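Long-range contacts in fanconi-associated nuclease 1 homolog (Pseudomonas aeruginosa, PDB 5Y7Q), which is a bacterial homolog of Fanconi-associated nuclease 1, a largely helical, multidomain protein with a VRR-NUC family domain, modelled here with bound nucleic acid: residues A[282-287]-A[306-311]; A[377-382]-A[390-395]; A[420-425]-A[452-457]. All coordinates share one frame; numbering follows the deposited sequence.

Interaction 1. Residues A[282-287]-A[306-311]; sequences LLFQFA and SSHPGA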
loop_
_atom_site.group_PDB
_atom_site.type_symbol
_atom_site.label_atom_id
_atom_site.label_comp_id
_atom_site.label_asym_id
_atom_site.label_seq_id
_atom_site.Cartn_x
_atom_site.Cartn_y
_atom_site.Cartn_z
ATOM N N LEU A 282 -3.970 -12.033 4.738
ATOM C CA LEU A 282 -4.325 -11.938 6.148
ATOM C C LEU A 282 -3.818 -13.148 6.927
ATOM O O LEU A 282 -3.180 -13.008 7.980
ATOM C CB LEU A 282 -5.833 -11.793 6.255
ATOM C CG LEU A 282 -6.498 -11.455 7.555
ATOM C CD1 LEU A 282 -6.118 -10.069 7.926
ATOM C CD2 LEU A 282 -7.969 -11.558 7.293
ATOM N N LEU A 283 -4.085 -14.351 6.415
ATOM C CA LEU A 283 -3.481 -15.551 6.988
ATOM C C LEU A 283 -1.982 -15.376 7.177
ATOM O O LEU A 283 -1.431 -15.700 8.240
ATOM C CB LEU A 283 -3.742 -16.756 6.093
ATOM C CG LEU A 283 -5.170 -17.252 6.183
ATOM C CD1 LEU A 283 -5.327 -18.429 5.245
ATOM C CD2 LEU A 283 -5.479 -17.645 7.609
ATOM N N PHE A 284 -1.305 -14.868 6.144
ATOM C CA PHE A 284 0.138 -14.653 6.233
ATOM C C PHE A 284 0.495 -13.855 7.489
ATOM O O PHE A 284 1.278 -14.314 8.331
ATOM C CB PHE A 284 0.627 -13.953 4.954
ATOM C CG PHE A 284 2.125 -13.967 4.761
ATOM C CD1 PHE A 284 2.760 -15.085 4.266
ATOM C CD2 PHE A 284 2.884 -12.840 5.034
ATOM C CE1 PHE A 284 4.127 -15.090 4.086
ATOM C CE2 PHE A 284 4.246 -12.836 4.860
ATOM C CZ PHE A 284 4.873 -13.956 4.386
ATOM N N GLN A 285 -0.109 -12.674 7.660
ATOM C CA GLN A 285 0.257 -11.858 8.812
ATOM C C GLN A 285 -0.059 -12.570 10.123
ATOM O O GLN A 285 0.711 -12.470 11.093
ATOM C CB GLN A 285 -0.448 -10.512 8.746
ATOM C CG GLN A 285 -0.492 -9.962 7.346
ATOM C CD GLN A 285 -0.164 -8.493 7.282
ATOM O OE1 GLN A 285 -0.501 -7.826 6.307
ATOM N NE2 GLN A 285 0.501 -7.974 8.324
ATOM N N PHE A 286 -1.186 -13.295 10.176
ATOM C CA PHE A 286 -1.476 -14.097 11.364
ATOM C C PHE A 286 -0.292 -14.989 11.695
ATOM O O PHE A 286 0.181 -15.031 12.841
ATOM C CB PHE A 286 -2.723 -14.957 11.157
ATOM C CG PHE A 286 -4.000 -14.188 11.153
ATOM C CD1 PHE A 286 -4.010 -12.825 11.376
ATOM C CD2 PHE A 286 -5.208 -14.839 10.935
ATOM C CE1 PHE A 286 -5.193 -12.131 11.377
ATOM C CE2 PHE A 286 -6.396 -14.152 10.930
ATOM C CZ PHE A 286 -6.390 -12.793 11.152
ATOM N N ALA A 287 0.214 -15.691 10.679
ATOM C CA ALA A 287 1.357 -16.571 10.866
ATOM C C ALA A 287 2.578 -15.810 11.366
ATOM O O ALA A 287 3.263 -16.266 12.288
ATOM C CB ALA A 287 1.669 -17.289 9.561
ATOM N N SER A 306 -1.782 -20.793 3.186
ATOM C CA SER A 306 -1.761 -19.562 2.408
ATOM C C SER A 306 -0.939 -19.724 1.128
ATOM O O SER A 306 0.165 -20.290 1.148
ATOM C CB SER A 306 -1.191 -18.420 3.250
ATOM O OG SER A 306 -0.919 -17.295 2.440
ATOM N N SER A 307 -1.480 -19.224 0.012
ATOM C CA SER A 307 -0.773 -19.181 -1.268
ATOM C C SER A 307 -0.052 -17.853 -1.486
ATOM O O SER A 307 0.450 -17.598 -2.587
ATOM C CB SER A 307 -1.733 -19.465 -2.434
ATOM O OG SER A 307 -2.739 -18.472 -2.560
ATOM N N HIS A 308 -0.029 -16.998 -0.469
ATOM C CA HIS A 308 0.679 -15.728 -0.535
ATOM C C HIS A 308 2.129 -15.945 -0.972
ATOM O O HIS A 308 2.756 -16.940 -0.580
ATOM C CB HIS A 308 0.623 -15.051 0.838
ATOM C CG HIS A 308 1.120 -13.642 0.847
ATOM N ND1 HIS A 308 0.331 -12.574 0.478
ATOM C CD2 HIS A 308 2.323 -13.122 1.187
ATOM C CE1 HIS A 308 1.031 -11.458 0.584
ATOM N NE2 HIS A 308 2.244 -11.764 1.010
ATOM N N PRO A 309 2.695 -15.051 -1.776
ATOM C CA PRO A 309 4.061 -15.279 -2.273
ATOM C C PRO A 309 5.073 -15.267 -1.130
ATOM O O PRO A 309 5.058 -14.380 -0.275
ATOM C CB PRO A 309 4.274 -14.116 -3.248
ATOM C CG PRO A 309 3.353 -13.062 -2.760
ATOM C CD PRO A 309 2.138 -13.781 -2.263
ATOM N N GLY A 310 5.950 -16.272 -1.107
ATOM C CA GLY A 310 6.912 -16.401 -0.026
ATOM C C GLY A 310 6.420 -17.133 1.212
ATOM O O GLY A 310 7.207 -17.317 2.149
ATOM N N ALA A 311 5.158 -17.587 1.232
ATOM C CA ALA A 311 4.604 -18.266 2.398
ATOM C C ALA A 311 5.135 -19.687 2.571
ATOM O O ALA A 311 5.428 -20.101 3.696
ATOM C CB ALA A 311 3.076 -18.291 2.316
#
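F284 of helix 273-292 reaches out to H308 and A311, which belong to the connection between helices 296-304 and 311-321. Placing CG anti to the backbone N (chi1 -166°) directs the ring toward the loop. Its CB lies over one face of the imidazole, 4.1 Å from H308 CG. Next comes CG, with H308 CD2 3.7 Å away, and that same CD2 sits above the centre of the phenyl ring. The two side chains cross at about a right angle, and their ring planes are inclined at 36°. Farther along, F284 CD1 touches the A311 methyl (CB at 3.8 Å), and CE1 comes within 3.6 Å of A311 CA, which lies at the ring edge. At the tip, F284 CZ still has H308 CD2 4.2 Å away, as does CE2. Y303 adds an edge-to-face partner from helix 296-304.

The loop is shaped to offer these atoms. S306 OG accepts the H308 backbone N at 3.1 Å, forming an ST turn, and also bonds to V280 O, tying the loop to the helix it packs on. H308 to A311 then make a type II turn closed by A311 N to H308 O: P309 suits its second position, and G310, with phi 86°, suits its third, and also stands at the N-cap position of helix 311-321. Deeper in, L283 CB rests against S306 CB at 4.2 Å.

No hydrogen bond joins the two segments. Their grip is apolar and aromatic and depends on matched shape, while the polar bonds fix the loop in the form that the phenyl ring meets.

Interaction 2. Residues A[377-382]-A[390-395]; sequences LCLAFP and WAVREH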
loop_
_atom_site.group_PDB
_atom_site.type_symbol
_atom_site.label_atom_id
_atom_site.label_comp_id
_atom_site.label_asym_id
_atom_site.label_seq_id
_atom_site.Cartn_x
_atom_site.Cartn_y
_atom_site.Cartn_z
ATOM N N LEU A 377 36.441 1.249 -1.358
ATOM C CA LEU A 377 36.647 2.684 -1.245
ATOM C C LEU A 377 36.903 3.025 0.209
ATOM O O LEU A 377 36.169 2.570 1.090
ATOM C CB LEU A 377 35.438 3.476 -1.727
ATOM C CG LEU A 377 35.186 3.682 -3.208
ATOM C CD1 LEU A 377 33.993 4.609 -3.366
ATOM C CD2 LEU A 377 36.411 4.278 -3.829
ATOM N N CYS A 378 37.931 3.828 0.456
ATOM C CA CYS A 378 38.237 4.342 1.781
ATOM C C CYS A 378 38.020 5.851 1.713
ATOM O O CYS A 378 38.807 6.570 1.088
ATOM C CB CYS A 378 39.662 3.960 2.176
ATOM S SG CYS A 378 40.280 4.601 3.732
ATOM N N LEU A 379 36.948 6.331 2.345
ATOM C CA LEU A 379 36.500 7.706 2.183
ATOM C C LEU A 379 36.556 8.465 3.497
ATOM O O LEU A 379 36.440 7.884 4.583
ATOM C CB LEU A 379 35.070 7.769 1.661
ATOM C CG LEU A 379 34.842 7.341 0.228
ATOM C CD1 LEU A 379 33.362 7.438 -0.037
ATOM C CD2 LEU A 379 35.643 8.236 -0.706
ATOM N N ALA A 380 36.679 9.787 3.374
ATOM C CA ALA A 380 36.720 10.648 4.546
ATOM C C ALA A 380 35.462 10.456 5.380
ATOM O O ALA A 380 34.403 10.093 4.868
ATOM C CB ALA A 380 36.853 12.112 4.126
ATOM N N PHE A 381 35.591 10.659 6.684
ATOM C CA PHE A 381 34.416 10.655 7.544
ATOM C C PHE A 381 33.701 11.999 7.424
ATOM O O PHE A 381 34.319 13.044 7.678
ATOM C CB PHE A 381 34.797 10.377 8.988
ATOM C CG PHE A 381 33.639 9.930 9.837
ATOM C CD1 PHE A 381 32.991 8.736 9.565
ATOM C CD2 PHE A 381 33.197 10.702 10.899
ATOM C CE1 PHE A 381 31.927 8.318 10.335
ATOM C CE2 PHE A 381 32.131 10.290 11.673
ATOM C CZ PHE A 381 31.497 9.093 11.389
ATOM N N PRO A 382 32.415 12.017 7.043
ATOM C CA PRO A 382 31.799 13.284 6.598
ATOM C C PRO A 382 31.701 14.356 7.673
ATOM O O PRO A 382 32.151 15.490 7.446
ATOM C CB PRO A 382 30.406 12.839 6.117
ATOM C CG PRO A 382 30.424 11.317 6.123
ATOM C CD PRO A 382 31.434 10.924 7.135
ATOM N N TRP A 390 25.230 8.957 -0.916
ATOM C CA TRP A 390 25.604 10.289 -1.381
ATOM C C TRP A 390 27.113 10.450 -1.428
ATOM O O TRP A 390 27.637 11.167 -2.292
ATOM C CB TRP A 390 24.999 11.369 -0.480
ATOM C CG TRP A 390 23.509 11.379 -0.484
ATOM C CD1 TRP A 390 22.688 11.096 0.568
ATOM C CD2 TRP A 390 22.652 11.672 -1.599
ATOM N NE1 TRP A 390 21.373 11.199 0.181
ATOM C CE2 TRP A 390 21.321 11.548 -1.143
ATOM C CE3 TRP A 390 22.881 12.025 -2.937
ATOM C CZ2 TRP A 390 20.220 11.770 -1.976
ATOM C CZ3 TRP A 390 21.794 12.243 -3.759
ATOM C CH2 TRP A 390 20.473 12.115 -3.274
ATOM N N ALA A 391 27.826 9.798 -0.509
ATOM C CA ALA A 391 29.276 9.944 -0.482
ATOM C C ALA A 391 29.899 9.283 -1.694
ATOM O O ALA A 391 30.738 9.885 -2.379
ATOM C CB ALA A 391 29.863 9.357 0.803
ATOM N N VAL A 392 29.510 8.040 -1.974
ATOM C CA VAL A 392 30.062 7.388 -3.151
ATOM C C VAL A 392 29.680 8.166 -4.395
ATOM O O VAL A 392 30.513 8.385 -5.285
ATOM C CB VAL A 392 29.607 5.926 -3.248
ATOM C CG1 VAL A 392 30.123 5.338 -4.518
ATOM C CG2 VAL A 392 30.133 5.133 -2.081
ATOM N N ARG A 393 28.427 8.630 -4.458
ATOM C CA ARG A 393 27.983 9.369 -5.632
ATOM C C ARG A 393 28.844 10.610 -5.863
ATOM O O ARG A 393 29.206 10.915 -7.005
ATOM C CB ARG A 393 26.513 9.746 -5.491
ATOM C CG ARG A 393 25.881 10.102 -6.808
ATOM C CD ARG A 393 24.905 11.213 -6.620
ATOM N NE ARG A 393 25.560 12.392 -6.082
ATOM C CZ ARG A 393 26.146 13.317 -6.838
ATOM N NH1 ARG A 393 26.157 13.185 -8.162
ATOM N NH2 ARG A 393 26.732 14.369 -6.277
ATOM N N GLU A 394 29.201 11.329 -4.794
ATOM C CA GLU A 394 30.099 12.474 -4.950
ATOM C C GLU A 394 31.467 12.024 -5.429
ATOM O O GLU A 394 32.056 12.628 -6.334
ATOM C CB GLU A 394 30.243 13.238 -3.634
ATOM C CG GLU A 394 29.087 14.177 -3.315
ATOM C CD GLU A 394 29.186 15.504 -4.049
ATOM O OE1 GLU A 394 30.279 15.804 -4.589
ATOM O OE2 GLU A 394 28.171 16.241 -4.075
ATOM N N HIS A 395 31.992 10.960 -4.830
ATOM C CA HIS A 395 33.367 10.568 -5.116
ATOM C C HIS A 395 33.521 10.094 -6.561
ATOM O O HIS A 395 34.542 10.360 -7.204
ATOM C CB HIS A 395 33.807 9.490 -4.121
ATOM C CG HIS A 395 35.138 8.892 -4.426
ATOM N ND1 HIS A 395 36.324 9.492 -4.056
ATOM C CD2 HIS A 395 35.476 7.749 -5.071
ATOM C CE1 HIS A 395 37.337 8.740 -4.453
ATOM N NE2 HIS A 395 36.850 7.678 -5.074
#
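Strand 377-380, which brings L377 and L379 to the contact, runs nearly perpendicular to helix 390-395, the axes passing 10.1 Å apart at 99°. That spacing leaves room for one layer of side chains. Strand alternation supplies it by putting L377 and L379 on the same side, both pointing toward the helix. From the helix come A391, V392 and H395, residues on neighbouring turns.

L377 meets V392 with CD1 and H395 with both methyls. CD1 reaches V392 between its branches, 4.1 Å from V392 CG2 and equally near CG1, and lies 3.9 Å from H395 CD2. The other methyl, CD2, approaches the imidazole obliquely, 3.6 Å from H395 NE2. L379 gives one methyl to each of two partners. Its CD1 touches the small A391 methyl (CB at 4.1 Å), and its CD2 lies over one face of the H395 ring, displaced toward ND1. This is a CH-pi contact, with CD2 4.0 Å from the ring centroid and 27° off the normal. H395 can serve both leucines because its CG is anti to the backbone N (chi1 173°), which carries the ring toward the strand. As the most exposed member, it tolerates solvent beside an apolar neighbour, while branched V392 is buried against C572, V574 and L529.

The strand itself is held by backbone bonds from L377 and L379 to strand 569-577, which it flanks at the edge of a mixed sheet. The helix sits on the connection leading from this edge strand to strand 402-405 at the opposite edge. A helix laid across a mixed sheet on leucine and valine side chains fits the alpha/beta architecture of the PD-(D/E)XK superfamily, to which VRR-NUC domains belong.

Interaction 3. Residues A[420-425]-A[452-457]; sequences WEAIFA and AALFEA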
loop_
_atom_site.group_PDB
_atom_site.type_symbol
_atom_site.label_atom_id
_atom_site.label_comp_id
_atom_site.label_asym_id
_atom_site.label_seq_id
_atom_site.Cartn_x
_atom_site.Cartn_y
_atom_site.Cartn_z
ATOM N N TRP A 420 3.621 2.575 -21.304
ATOM C CA TRP A 420 2.479 3.331 -20.798
ATOM C C TRP A 420 1.160 2.962 -21.477
ATOM O O TRP A 420 0.140 2.764 -20.808
ATOM C CB TRP A 420 2.758 4.811 -20.997
ATOM C CG TRP A 420 1.791 5.672 -20.356
ATOM C CD1 TRP A 420 0.590 6.071 -20.856
ATOM C CD2 TRP A 420 1.932 6.298 -19.081
ATOM N NE1 TRP A 420 -0.039 6.906 -19.958
ATOM C CE2 TRP A 420 0.767 7.061 -18.861
ATOM C CE3 TRP A 420 2.923 6.282 -18.103
ATOM C CZ2 TRP A 420 0.570 7.804 -17.694
ATOM C CZ3 TRP A 420 2.722 7.023 -16.930
ATOM C CH2 TRP A 420 1.562 7.771 -16.743
ATOM N N GLU A 421 1.158 2.892 -22.810
ATOM C CA GLU A 421 -0.090 2.688 -23.530
ATOM C C GLU A 421 -0.653 1.296 -23.314
ATOM O O GLU A 421 -1.866 1.104 -23.458
ATOM C CB GLU A 421 0.101 2.971 -25.022
ATOM C CG GLU A 421 -0.490 4.308 -25.461
ATOM C CD GLU A 421 0.560 5.379 -25.731
ATOM O OE1 GLU A 421 1.544 5.085 -26.448
ATOM O OE2 GLU A 421 0.390 6.518 -25.230
ATOM N N ALA A 422 0.193 0.322 -22.978
ATOM C CA ALA A 422 -0.305 -0.993 -22.582
ATOM C C ALA A 422 -0.703 -1.043 -21.111
ATOM O O ALA A 422 -1.651 -1.748 -20.742
ATOM C CB ALA A 422 0.741 -2.060 -22.859
ATOM N N ILE A 423 0.040 -0.346 -20.249
ATOM C CA ILE A 423 -0.241 -0.419 -18.824
ATOM C C ILE A 423 -1.613 0.163 -18.529
ATOM O O ILE A 423 -2.361 -0.368 -17.699
ATOM C CB ILE A 423 0.897 0.279 -18.059
ATOM C CG1 ILE A 423 2.157 -0.578 -18.149
ATOM C CG2 ILE A 423 0.539 0.527 -16.604
ATOM C CD1 ILE A 423 3.379 0.154 -17.691
ATOM N N PHE A 424 -1.983 1.218 -19.248
ATOM C CA PHE A 424 -3.255 1.921 -19.116
ATOM C C PHE A 424 -4.317 1.483 -20.127
ATOM O O PHE A 424 -5.273 2.231 -20.371
ATOM C CB PHE A 424 -3.020 3.428 -19.178
ATOM C CG PHE A 424 -2.362 3.949 -17.947
ATOM C CD1 PHE A 424 -3.095 4.145 -16.794
ATOM C CD2 PHE A 424 -1.001 4.187 -17.911
ATOM C CE1 PHE A 424 -2.484 4.605 -15.661
ATOM C CE2 PHE A 424 -0.389 4.632 -16.755
ATOM C CZ PHE A 424 -1.123 4.841 -15.647
ATOM N N ALA A 425 -4.121 0.363 -20.806
ATOM C CA ALA A 425 -5.139 -0.074 -21.750
ATOM C C ALA A 425 -6.454 -0.349 -21.031
ATOM O O ALA A 425 -6.481 -0.748 -19.867
ATOM C CB ALA A 425 -4.676 -1.319 -22.503
ATOM N N ALA A 452 -1.351 -8.914 -24.191
ATOM C CA ALA A 452 -0.179 -9.462 -24.878
ATOM C C ALA A 452 0.301 -8.609 -26.046
ATOM O O ALA A 452 1.420 -8.078 -26.018
ATOM C CB ALA A 452 -0.486 -10.885 -25.361
ATOM N N ALA A 453 -0.536 -8.459 -27.074
ATOM C CA ALA A 453 -0.125 -7.724 -28.265
ATOM C C ALA A 453 0.495 -6.376 -27.907
ATOM O O ALA A 453 1.650 -6.093 -28.255
ATOM C CB ALA A 453 -1.319 -7.533 -29.200
ATOM N N LEU A 454 -0.248 -5.556 -27.155
ATOM C CA LEU A 454 0.180 -4.181 -26.901
ATOM C C LEU A 454 1.552 -4.118 -26.250
ATOM O O LEU A 454 2.245 -3.099 -26.371
ATOM C CB LEU A 454 -0.843 -3.458 -26.021
ATOM C CG LEU A 454 -1.953 -2.689 -26.739
ATOM C CD1 LEU A 454 -3.006 -3.636 -27.353
ATOM C CD2 LEU A 454 -2.591 -1.679 -25.794
ATOM N N PHE A 455 1.958 -5.181 -25.548
ATOM C CA PHE A 455 3.289 -5.183 -24.951
ATOM C C PHE A 455 4.370 -5.450 -25.993
ATOM O O PHE A 455 5.344 -4.688 -26.103
ATOM C CB PHE A 455 3.351 -6.199 -23.817
ATOM C CG PHE A 455 2.994 -5.612 -22.481
ATOM C CD1 PHE A 455 1.822 -5.980 -21.833
ATOM C CD2 PHE A 455 3.822 -4.665 -21.886
ATOM C CE1 PHE A 455 1.494 -5.442 -20.614
ATOM C CE2 PHE A 455 3.496 -4.115 -20.660
ATOM C CZ PHE A 455 2.324 -4.503 -20.022
ATOM N N GLU A 456 4.194 -6.498 -26.806
ATOM C CA GLU A 456 5.177 -6.754 -27.843
ATOM C C GLU A 456 5.179 -5.653 -28.896
ATOM O O GLU A 456 6.197 -5.457 -29.571
ATOM C CB GLU A 456 4.946 -8.125 -28.481
ATOM C CG GLU A 456 6.230 -8.718 -29.072
ATOM C CD GLU A 456 7.481 -8.345 -28.261
ATOM O OE1 GLU A 456 7.605 -8.779 -27.092
ATOM O OE2 GLU A 456 8.337 -7.605 -28.794
ATOM N N ALA A 457 4.074 -4.930 -29.050
ATOM C CA ALA A 457 4.137 -3.668 -29.768
ATOM C C ALA A 457 5.131 -2.731 -29.083
ATOM O O ALA A 457 6.168 -2.404 -29.669
ATOM C CB ALA A 457 2.754 -3.034 -29.869
#
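The carbonyl O of A452 takes two backbone N-H groups, from F455 N at 3.0 Å and from E456 N at 3.3 Å, and so shapes the first turn of helix 452-460, which presents F455 and L454 to A422. A one-turn helix, 420-423, packs against this first turn with alanine at the closest approach. The CA atoms of A422 and L454 are 5.4 Å apart, a spacing suited to a side chain of one carbon.

A422 CB stands over the centre of the F455 ring in a CH-pi contact, 3.9 Å from the centroid and only 4° off the normal. It also meets L454 CB at 3.8 Å, touching the aromatic face on one flank and the leucine stem on another. I423 turns its CB away, yet its CG1 still approaches F455 CZ obliquely, and F415 of helix 409-418 touches both residues. R451, just before the second segment, bonds A422 O and I423 O, giving partners to carbonyls at the end of the short helix. L454 closes the more exposed side: its CD2 lies 3.7 Å from E421 O and 3.9 Å from A425 CB.

In the fold
The three contacts follow one another along the chain without touching, and no two use the same helix or strand. Interactions 1 and 3 are partly buried: interaction 1 sets a helix against an interhelical loop, interaction 3 a one-turn helix against another helix. Interaction 2 is a surface contact, its centre about 34 Å from that of the chain, and the one that involves a sheet. None has a hydrogen bond across its segments, yet the apolar chemistry follows the setting. At the surface, interaction 2 lays leucine methyls on an exposed histidine; the more enclosed interaction 3 sets a buried alanine on a buried phenyl face; interaction 1 pairs partly exposed phenyl and imidazole rings.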